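Cobalamin biosynthesis protein (cbiD) (Archaeoglobus fulgidus, PDB 1SR8) probably catalyses the S-adenosylmethionine-dependent methylation of C-1 in cobalt-precorrin-5B, giving cobalt-precorrin-6A on the anaerobic route to adenosylcobalamin. Local coordinates at residues Val66-Pro71 with Val76-Glu81; Ala51-Ile56 with Ile144-Glu149; Ile104-Glu109 with Ile181-Thr186. One frame throughout, in Å; residues are numbered along the deposited sequence.

The three contacts lie where helices pack on one face of the mixed sheet with strands 63-68, 76-83, 86-90 and 105-111. Contact 1 is the hairpin at the outermost strand 63-68, and contact 2 pairs helix 44-57 with helix 133-149; their centres lie about 11 Å apart, and Val66, Val68 and Val80 of the hairpin pack on Val53 and Ala54 of the first helix. Contact 3, about 13 Å from contact 1 and 16 Å from contact 2 between centres, joins strand 105-111 to the loop 181-186. Along the chain contact 1 nests inside the loop closed by contact 2, whereas contacts 2 and 3 interlock, so chain segments far apart in sequence share one hydrophobic interior.

Contact 1. Residues Val66-Pro71 with Val76-Glu81; sequences VKVSTP and VEVEVE
Val66 and Val78 face each other as an antiparallel hydrogen-bonded pair: Val66 N donates to Val78 O at 3.0 Å, and Val78 N returns a straighter bond to Val66 O at 2.9 Å. Two residues on, Val68 and Val76 repeat the pattern, with Val76 N reaching Val68 O at 2.8 Å in the carbonyl plane, while Val68 N meets Val76 O from 25° out of the Val76 carbonyl plane. Lys67 and Glu77 form the non-hydrogen-bonded pair between them. Their backbones add CA-H...O contacts, Glu77 CA to Val66 O and Lys67 CA to Val76 O. On the same face their side chains cross obliquely, and Lys67, bent at chi3 (-66°) and chi4 (62°), brings NZ to Glu77 OE1 in a long salt bridge of 3.8 Å.

The valines occupy the other face. Val68 CG2 lies 4.2 Å from Val78 CG2, Val66 CG1 approaches Val80 CG2, and the Thr70 and Val76 side chains cross at about a right angle, Thr70 CG2 lying 3.9 Å from Val76 CG2. Helix 44-57 packs over this face, while Thr70 OG1 bonds to Val74 O within the connecting turn and Asn142 and Gln138 of helix 133-149 hold the backbone of Ser69. The chemistry is that of an amphipathic beta hairpin: four main-chain bonds fix the pairing, valines line the buried face, and the long ion pair probably adds little strength on the exposed one.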
# COMPACT_ATOMS: atom_id res chain seq x y z
N VAL A 66 4.30 7.29 -16.47
CA VAL A 66 2.95 6.87 -16.81
C VAL A 66 2.08 7.18 -15.61
O VAL A 66 2.58 7.37 -14.50
CB VAL A 66 2.86 5.35 -17.11
CG1 VAL A 66 3.82 4.96 -18.22
CG2 VAL A 66 3.13 4.55 -15.85
N LYS A 67 0.78 7.24 -15.84
CA LYS A 67 -0.14 7.50 -14.76
C LYS A 67 -0.94 6.22 -14.57
O LYS A 67 -1.45 5.66 -15.54
CB LYS A 67 -1.04 8.67 -15.11
CG LYS A 67 -2.01 9.08 -14.01
CD LYS A 67 -2.66 10.43 -14.31
CE LYS A 67 -1.61 11.56 -14.29
NZ LYS A 67 -0.52 11.43 -15.32
N VAL A 68 -1.04 5.75 -13.34
CA VAL A 68 -1.81 4.54 -13.08
C VAL A 68 -2.85 4.78 -12.00
O VAL A 68 -2.65 5.59 -11.09
CB VAL A 68 -0.90 3.37 -12.65
CG1 VAL A 68 -0.04 2.92 -13.81
CG2 VAL A 68 -0.03 3.79 -11.49
N SER A 69 -3.99 4.10 -12.12
CA SER A 69 -5.04 4.23 -11.13
C SER A 69 -4.65 3.30 -9.98
O SER A 69 -3.85 2.39 -10.16
CB SER A 69 -6.39 3.82 -11.73
OG SER A 69 -6.35 2.51 -12.28
N THR A 70 -5.19 3.56 -8.79
CA THR A 70 -4.90 2.76 -7.61
C THR A 70 -6.21 2.37 -6.96
O THR A 70 -7.24 2.99 -7.22
CB THR A 70 -4.08 3.54 -6.56
OG1 THR A 70 -4.84 4.68 -6.13
CG2 THR A 70 -2.76 4.02 -7.13
N PRO A 71 -6.19 1.33 -6.11
CA PRO A 71 -7.41 0.88 -5.43
C PRO A 71 -8.03 2.01 -4.60
O PRO A 71 -9.25 2.09 -4.48
CB PRO A 71 -6.91 -0.29 -4.57
CG PRO A 71 -5.78 -0.84 -5.38
CD PRO A 71 -5.07 0.42 -5.80
N VAL A 76 -1.58 7.81 -9.69
CA VAL A 76 -0.20 8.17 -9.35
C VAL A 76 0.70 8.14 -10.56
O VAL A 76 0.60 7.25 -11.40
CB VAL A 76 0.40 7.21 -8.31
CG1 VAL A 76 1.83 7.65 -7.97
CG2 VAL A 76 -0.44 7.21 -7.06
N GLU A 77 1.59 9.11 -10.65
CA GLU A 77 2.52 9.16 -11.77
C GLU A 77 3.79 8.43 -11.33
O GLU A 77 4.35 8.70 -10.26
CB GLU A 77 2.79 10.61 -12.11
CG GLU A 77 3.64 10.82 -13.33
CD GLU A 77 3.79 12.30 -13.64
OE1 GLU A 77 2.81 12.91 -14.12
OE2 GLU A 77 4.89 12.84 -13.39
N VAL A 78 4.23 7.48 -12.15
CA VAL A 78 5.41 6.68 -11.87
C VAL A 78 6.46 6.83 -12.97
O VAL A 78 6.14 6.80 -14.16
CB VAL A 78 5.03 5.16 -11.76
CG1 VAL A 78 6.25 4.32 -11.45
CG2 VAL A 78 3.97 4.97 -10.68
N GLU A 79 7.71 7.00 -12.55
CA GLU A 79 8.81 7.13 -13.49
C GLU A 79 9.20 5.73 -13.95
O GLU A 79 9.34 4.82 -13.14
CB GLU A 79 10.00 7.84 -12.85
CG GLU A 79 9.76 9.33 -12.67
CD GLU A 79 11.00 10.16 -12.95
OE1 GLU A 79 11.92 10.18 -12.09
OE2 GLU A 79 11.06 10.78 -14.04
N VAL A 80 9.36 5.56 -15.25
CA VAL A 80 9.70 4.27 -15.80
C VAL A 80 10.78 4.40 -16.88
O VAL A 80 11.13 5.50 -17.29
CB VAL A 80 8.46 3.60 -16.46
CG1 VAL A 80 7.32 3.52 -15.47
CG2 VAL A 80 8.03 4.40 -17.68
N GLU A 81 11.29 3.25 -17.31
CA GLU A 81 12.28 3.18 -18.37
C GLU A 81 11.66 2.21 -19.37
O GLU A 81 11.83 1.00 -19.26
CB GLU A 81 13.60 2.61 -17.84
CG GLU A 81 14.71 2.54 -18.88
CD GLU A 81 15.92 1.78 -18.38
OE1 GLU A 81 15.79 0.56 -18.11
OE2 GLU A 81 17.01 2.39 -18.26

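Contact 2. Residues Ala51-Ile56 with Ile144-Glu149; sequences AAVAAI and IKASRE
Two neighbouring helices of the layer that packs on the mixed sheet meet here, Val53 and Ile56 of helix 44-57 facing Ala146 and Ser147 of helix 133-149. The short segments run nearly parallel, at 9° to each other, with their axes 9.4 Å apart at closest approach. Ala146 is the point of nearest backbone approach, its CA lying 5.8 Å from Val53 CA, and its small side chain points toward the other helix.

The Ala146 methyl is met by two branched side chains from successive turns. Ile56 brings the end of its long branch against it, CD1 to Ala146 CB at 3.9 Å, and Val53 CG1 approaches the same CB at 4.3 Å. Ile56 has CG1 anti to its carbonyl carbon (chi1 -68°) and an extended outer torsion, which together carry CD1 to the Ala146 methyl; the shorter branch, CG2, instead rests 3.9 Å from Ala146 O. Ile56 CD1 also lies 4.1 Å from Ser147 OG. That hydroxyl is hydrogen-bonded to Phe143 O, one turn earlier in its own helix, so the isoleucine meets a polar atom whose bonding is already provided for. Phe150 and Phe152 also pack against Ile56. Were Ile56 cut back to an alanine, the Ala146 methyl would probably keep Val53 CG1 as its sole neighbour from residues 51-56, with a gap opened beside Ser147 OG.

On the sheet side, Ala51 and Ala55 touch Ala108 of strand 105-111. Val53 meets both strand 63-68, through Val66 and Val68, and Ala146, whereas Ile56 turns to the neighbouring helix. This is the side-by-side packing of helices in a layer laid on one face of a sheet, an alpha/beta packing of two layers, without a polar bond between the two segments.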
# COMPACT_ATOMS: atom_id res chain seq x y z
N ALA A 51 4.57 -0.74 -14.84
CA ALA A 51 5.36 -1.48 -15.83
C ALA A 51 4.49 -1.88 -17.01
O ALA A 51 4.86 -1.68 -18.17
CB ALA A 51 6.00 -2.71 -15.20
N ALA A 52 3.33 -2.45 -16.72
CA ALA A 52 2.41 -2.88 -17.77
C ALA A 52 1.96 -1.72 -18.64
O ALA A 52 2.00 -1.80 -19.87
CB ALA A 52 1.20 -3.56 -17.15
N VAL A 53 1.52 -0.64 -18.01
CA VAL A 53 1.07 0.53 -18.74
C VAL A 53 2.18 1.13 -19.60
O VAL A 53 1.95 1.53 -20.74
CB VAL A 53 0.52 1.60 -17.78
CG1 VAL A 53 0.21 2.87 -18.54
CG2 VAL A 53 -0.73 1.08 -17.10
N ALA A 54 3.40 1.20 -19.05
CA ALA A 54 4.53 1.76 -19.78
C ALA A 54 4.93 0.90 -20.99
O ALA A 54 5.30 1.42 -22.03
CB ALA A 54 5.72 1.94 -18.85
N ALA A 55 4.85 -0.41 -20.84
CA ALA A 55 5.19 -1.30 -21.94
C ALA A 55 4.27 -1.08 -23.14
O ALA A 55 4.73 -1.03 -24.28
CB ALA A 55 5.14 -2.75 -21.47
N ILE A 56 2.96 -0.95 -22.88
CA ILE A 56 1.97 -0.74 -23.94
C ILE A 56 2.12 0.64 -24.58
O ILE A 56 2.11 0.78 -25.80
CB ILE A 56 0.51 -0.85 -23.39
CG1 ILE A 56 0.21 -2.30 -22.98
CG2 ILE A 56 -0.49 -0.38 -24.44
CD1 ILE A 56 -1.16 -2.50 -22.39
N ILE A 144 -6.68 -2.47 -19.11
CA ILE A 144 -7.84 -2.13 -19.94
C ILE A 144 -7.72 -0.69 -20.43
O ILE A 144 -7.86 -0.43 -21.62
CB ILE A 144 -9.17 -2.25 -19.16
CG1 ILE A 144 -9.44 -3.70 -18.77
CG2 ILE A 144 -10.31 -1.71 -20.00
CD1 ILE A 144 -10.60 -3.85 -17.80
N LYS A 145 -7.47 0.24 -19.51
CA LYS A 145 -7.33 1.64 -19.88
C LYS A 145 -6.24 1.82 -20.94
O LYS A 145 -6.46 2.46 -21.98
CB LYS A 145 -6.99 2.52 -18.66
CG LYS A 145 -6.88 4.02 -19.00
CD LYS A 145 -5.97 4.83 -18.05
CE LYS A 145 -6.68 5.32 -16.77
NZ LYS A 145 -5.78 6.12 -15.86
N ALA A 146 -5.06 1.26 -20.68
CA ALA A 146 -3.95 1.37 -21.61
C ALA A 146 -4.26 0.71 -22.96
O ALA A 146 -3.98 1.28 -24.01
CB ALA A 146 -2.68 0.77 -21.01
N SER A 147 -4.85 -0.49 -22.93
CA SER A 147 -5.18 -1.18 -24.17
C SER A 147 -6.04 -0.30 -25.07
O SER A 147 -5.85 -0.27 -26.29
CB SER A 147 -5.92 -2.50 -23.89
OG SER A 147 -5.05 -3.45 -23.29
N ARG A 148 -6.97 0.42 -24.47
CA ARG A 148 -7.86 1.31 -25.21
C ARG A 148 -7.19 2.61 -25.64
O ARG A 148 -7.32 3.02 -26.79
CB ARG A 148 -9.10 1.63 -24.36
CG ARG A 148 -10.06 0.48 -24.24
CD ARG A 148 -11.10 0.75 -23.18
NE ARG A 148 -12.14 -0.26 -23.19
CZ ARG A 148 -13.02 -0.42 -22.20
NH1 ARG A 148 -12.96 0.36 -21.13
NH2 ARG A 148 -13.95 -1.37 -22.28
N GLU A 149 -6.47 3.25 -24.74
CA GLU A 149 -5.80 4.50 -25.08
C GLU A 149 -4.80 4.36 -26.20
O GLU A 149 -4.70 5.23 -27.07
CB GLU A 149 -5.07 5.06 -23.86
CG GLU A 149 -4.48 6.43 -24.08
CD GLU A 149 -3.93 7.04 -22.80
OE1 GLU A 149 -4.59 6.88 -21.75
OE2 GLU A 149 -2.86 7.68 -22.85

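Contact 3. Residues Ile104-Glu109 with Ile181-Thr186; sequences IIFEAE and ISILGT
Ile104 and Ile181 reach toward each other tip to tip, their CD1 methyls 4.1 Å apart. This aliphatic contact lies at the start of strand 105-111, where the chain enters the sheet. Ile104 has CG1 anti to its backbone N (chi1 -151°), and its extended side chain projects toward the loop. On the loop side, Ile181 holds CG1 between its own backbone N and carbonyl carbon (chi1 61°), and CD1 at the end of that branch serves both Ile104 and the neighbouring ring.

The closest CA atoms of the two segments, Ile104 CA and Ile181 CA, are 10.2 Å apart, so side chains alone span the distance; an interior strand of the mixed sheet is joined here to a segment without regular structure that leads on to strand 189-190.

Contacts between aliphatic and aromatic groups complete the join. The Phe106 ring meets Ile183 at its edge, with Ile183 CD1 near the ring plane and 3.9 Å from Phe106 CE1; Ile183 CG1 follows at 4.1 Å from the same ring carbon as the two side chains slide past each other in opposite directions. Ile181 CD1 approaches Phe106 CZ obliquely, at 4.1 Å. Thr44, Thr47 and Ala48 of helix 44-57 pack against Phe106 as well, and Ala135 and Ile139 of helix 133-149 against Ile183.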
# COMPACT_ATOMS: atom_id res chain seq x y z
N ILE A 104 13.09 -2.87 -5.59
CA ILE A 104 13.00 -4.06 -6.43
C ILE A 104 12.48 -3.72 -7.84
O ILE A 104 11.55 -2.94 -8.00
CB ILE A 104 12.11 -5.13 -5.77
CG1 ILE A 104 12.57 -6.52 -6.21
CG2 ILE A 104 10.64 -4.92 -6.15
CD1 ILE A 104 12.10 -7.63 -5.31
N ILE A 105 13.10 -4.30 -8.86
CA ILE A 105 12.70 -4.04 -10.23
C ILE A 105 11.57 -4.91 -10.77
O ILE A 105 11.53 -6.12 -10.55
CB ILE A 105 13.89 -4.20 -11.20
CG1 ILE A 105 14.91 -3.08 -10.99
CG2 ILE A 105 13.40 -4.19 -12.64
CD1 ILE A 105 14.42 -1.72 -11.42
N PHE A 106 10.66 -4.26 -11.49
CA PHE A 106 9.53 -4.93 -12.13
C PHE A 106 9.70 -4.75 -13.63
O PHE A 106 9.93 -3.64 -14.10
CB PHE A 106 8.20 -4.31 -11.70
CG PHE A 106 7.60 -4.94 -10.48
CD1 PHE A 106 6.55 -5.85 -10.60
CD2 PHE A 106 8.09 -4.66 -9.22
CE1 PHE A 106 6.01 -6.47 -9.47
CE2 PHE A 106 7.56 -5.27 -8.09
CZ PHE A 106 6.52 -6.17 -8.22
N GLU A 107 9.60 -5.84 -14.37
CA GLU A 107 9.71 -5.76 -15.82
C GLU A 107 8.40 -6.20 -16.45
O GLU A 107 7.75 -7.14 -15.98
CB GLU A 107 10.84 -6.66 -16.34
CG GLU A 107 12.20 -6.40 -15.75
CD GLU A 107 13.30 -7.11 -16.53
OE1 GLU A 107 13.07 -8.26 -16.96
OE2 GLU A 107 14.38 -6.52 -16.70
N ALA A 108 8.02 -5.50 -17.52
CA ALA A 108 6.80 -5.80 -18.26
C ALA A 108 7.13 -5.89 -19.74
O ALA A 108 7.83 -5.03 -20.29
CB ALA A 108 5.76 -4.71 -18.03
N GLU A 109 6.63 -6.93 -20.38
CA GLU A 109 6.88 -7.13 -21.80
C GLU A 109 5.58 -7.40 -22.54
O GLU A 109 4.80 -8.25 -22.11
CB GLU A 109 7.82 -8.33 -21.97
CG GLU A 109 8.21 -8.63 -23.40
CD GLU A 109 9.60 -8.14 -23.73
OE1 GLU A 109 9.74 -7.36 -24.71
OE2 GLU A 109 10.55 -8.53 -23.02
N ILE A 181 8.34 -13.33 -5.18
CA ILE A 181 7.59 -12.46 -4.27
C ILE A 181 6.11 -12.40 -4.61
O ILE A 181 5.67 -12.90 -5.65
CB ILE A 181 8.14 -11.02 -4.30
CG1 ILE A 181 8.00 -10.44 -5.71
CG2 ILE A 181 9.59 -11.01 -3.89
CD1 ILE A 181 8.26 -8.95 -5.79
N SER A 182 5.35 -11.76 -3.73
CA SER A 182 3.92 -11.56 -3.92
C SER A 182 3.71 -10.17 -4.52
O SER A 182 4.54 -9.27 -4.36
CB SER A 182 3.18 -11.62 -2.58
OG SER A 182 3.51 -12.79 -1.84
N ILE A 183 2.62 -9.99 -5.25
CA ILE A 183 2.29 -8.70 -5.81
C ILE A 183 1.02 -8.33 -5.07
O ILE A 183 -0.00 -9.00 -5.19
CB ILE A 183 2.05 -8.79 -7.32
CG1 ILE A 183 3.35 -9.22 -8.01
CG2 ILE A 183 1.56 -7.46 -7.86
CD1 ILE A 183 3.26 -9.30 -9.51
N LEU A 184 1.08 -7.26 -4.28
CA LEU A 184 -0.06 -6.86 -3.48
C LEU A 184 -0.17 -5.36 -3.26
O LEU A 184 0.61 -4.57 -3.79
CB LEU A 184 0.02 -7.59 -2.14
CG LEU A 184 1.37 -7.49 -1.43
CD1 LEU A 184 1.42 -6.18 -0.65
CD2 LEU A 184 1.56 -8.67 -0.49
N GLY A 185 -1.16 -4.97 -2.46
CA GLY A 185 -1.37 -3.57 -2.15
C GLY A 185 -2.84 -3.23 -2.10
O GLY A 185 -3.49 -3.11 -3.14
N THR A 186 -3.37 -3.08 -0.89
CA THR A 186 -4.79 -2.78 -0.72
C THR A 186 -5.18 -1.37 -1.16
O THR A 186 -6.28 -1.18 -1.67
CB THR A 186 -5.24 -2.98 0.75
OG1 THR A 186 -4.29 -2.36 1.63
CG2 THR A 186 -5.36 -4.47 1.07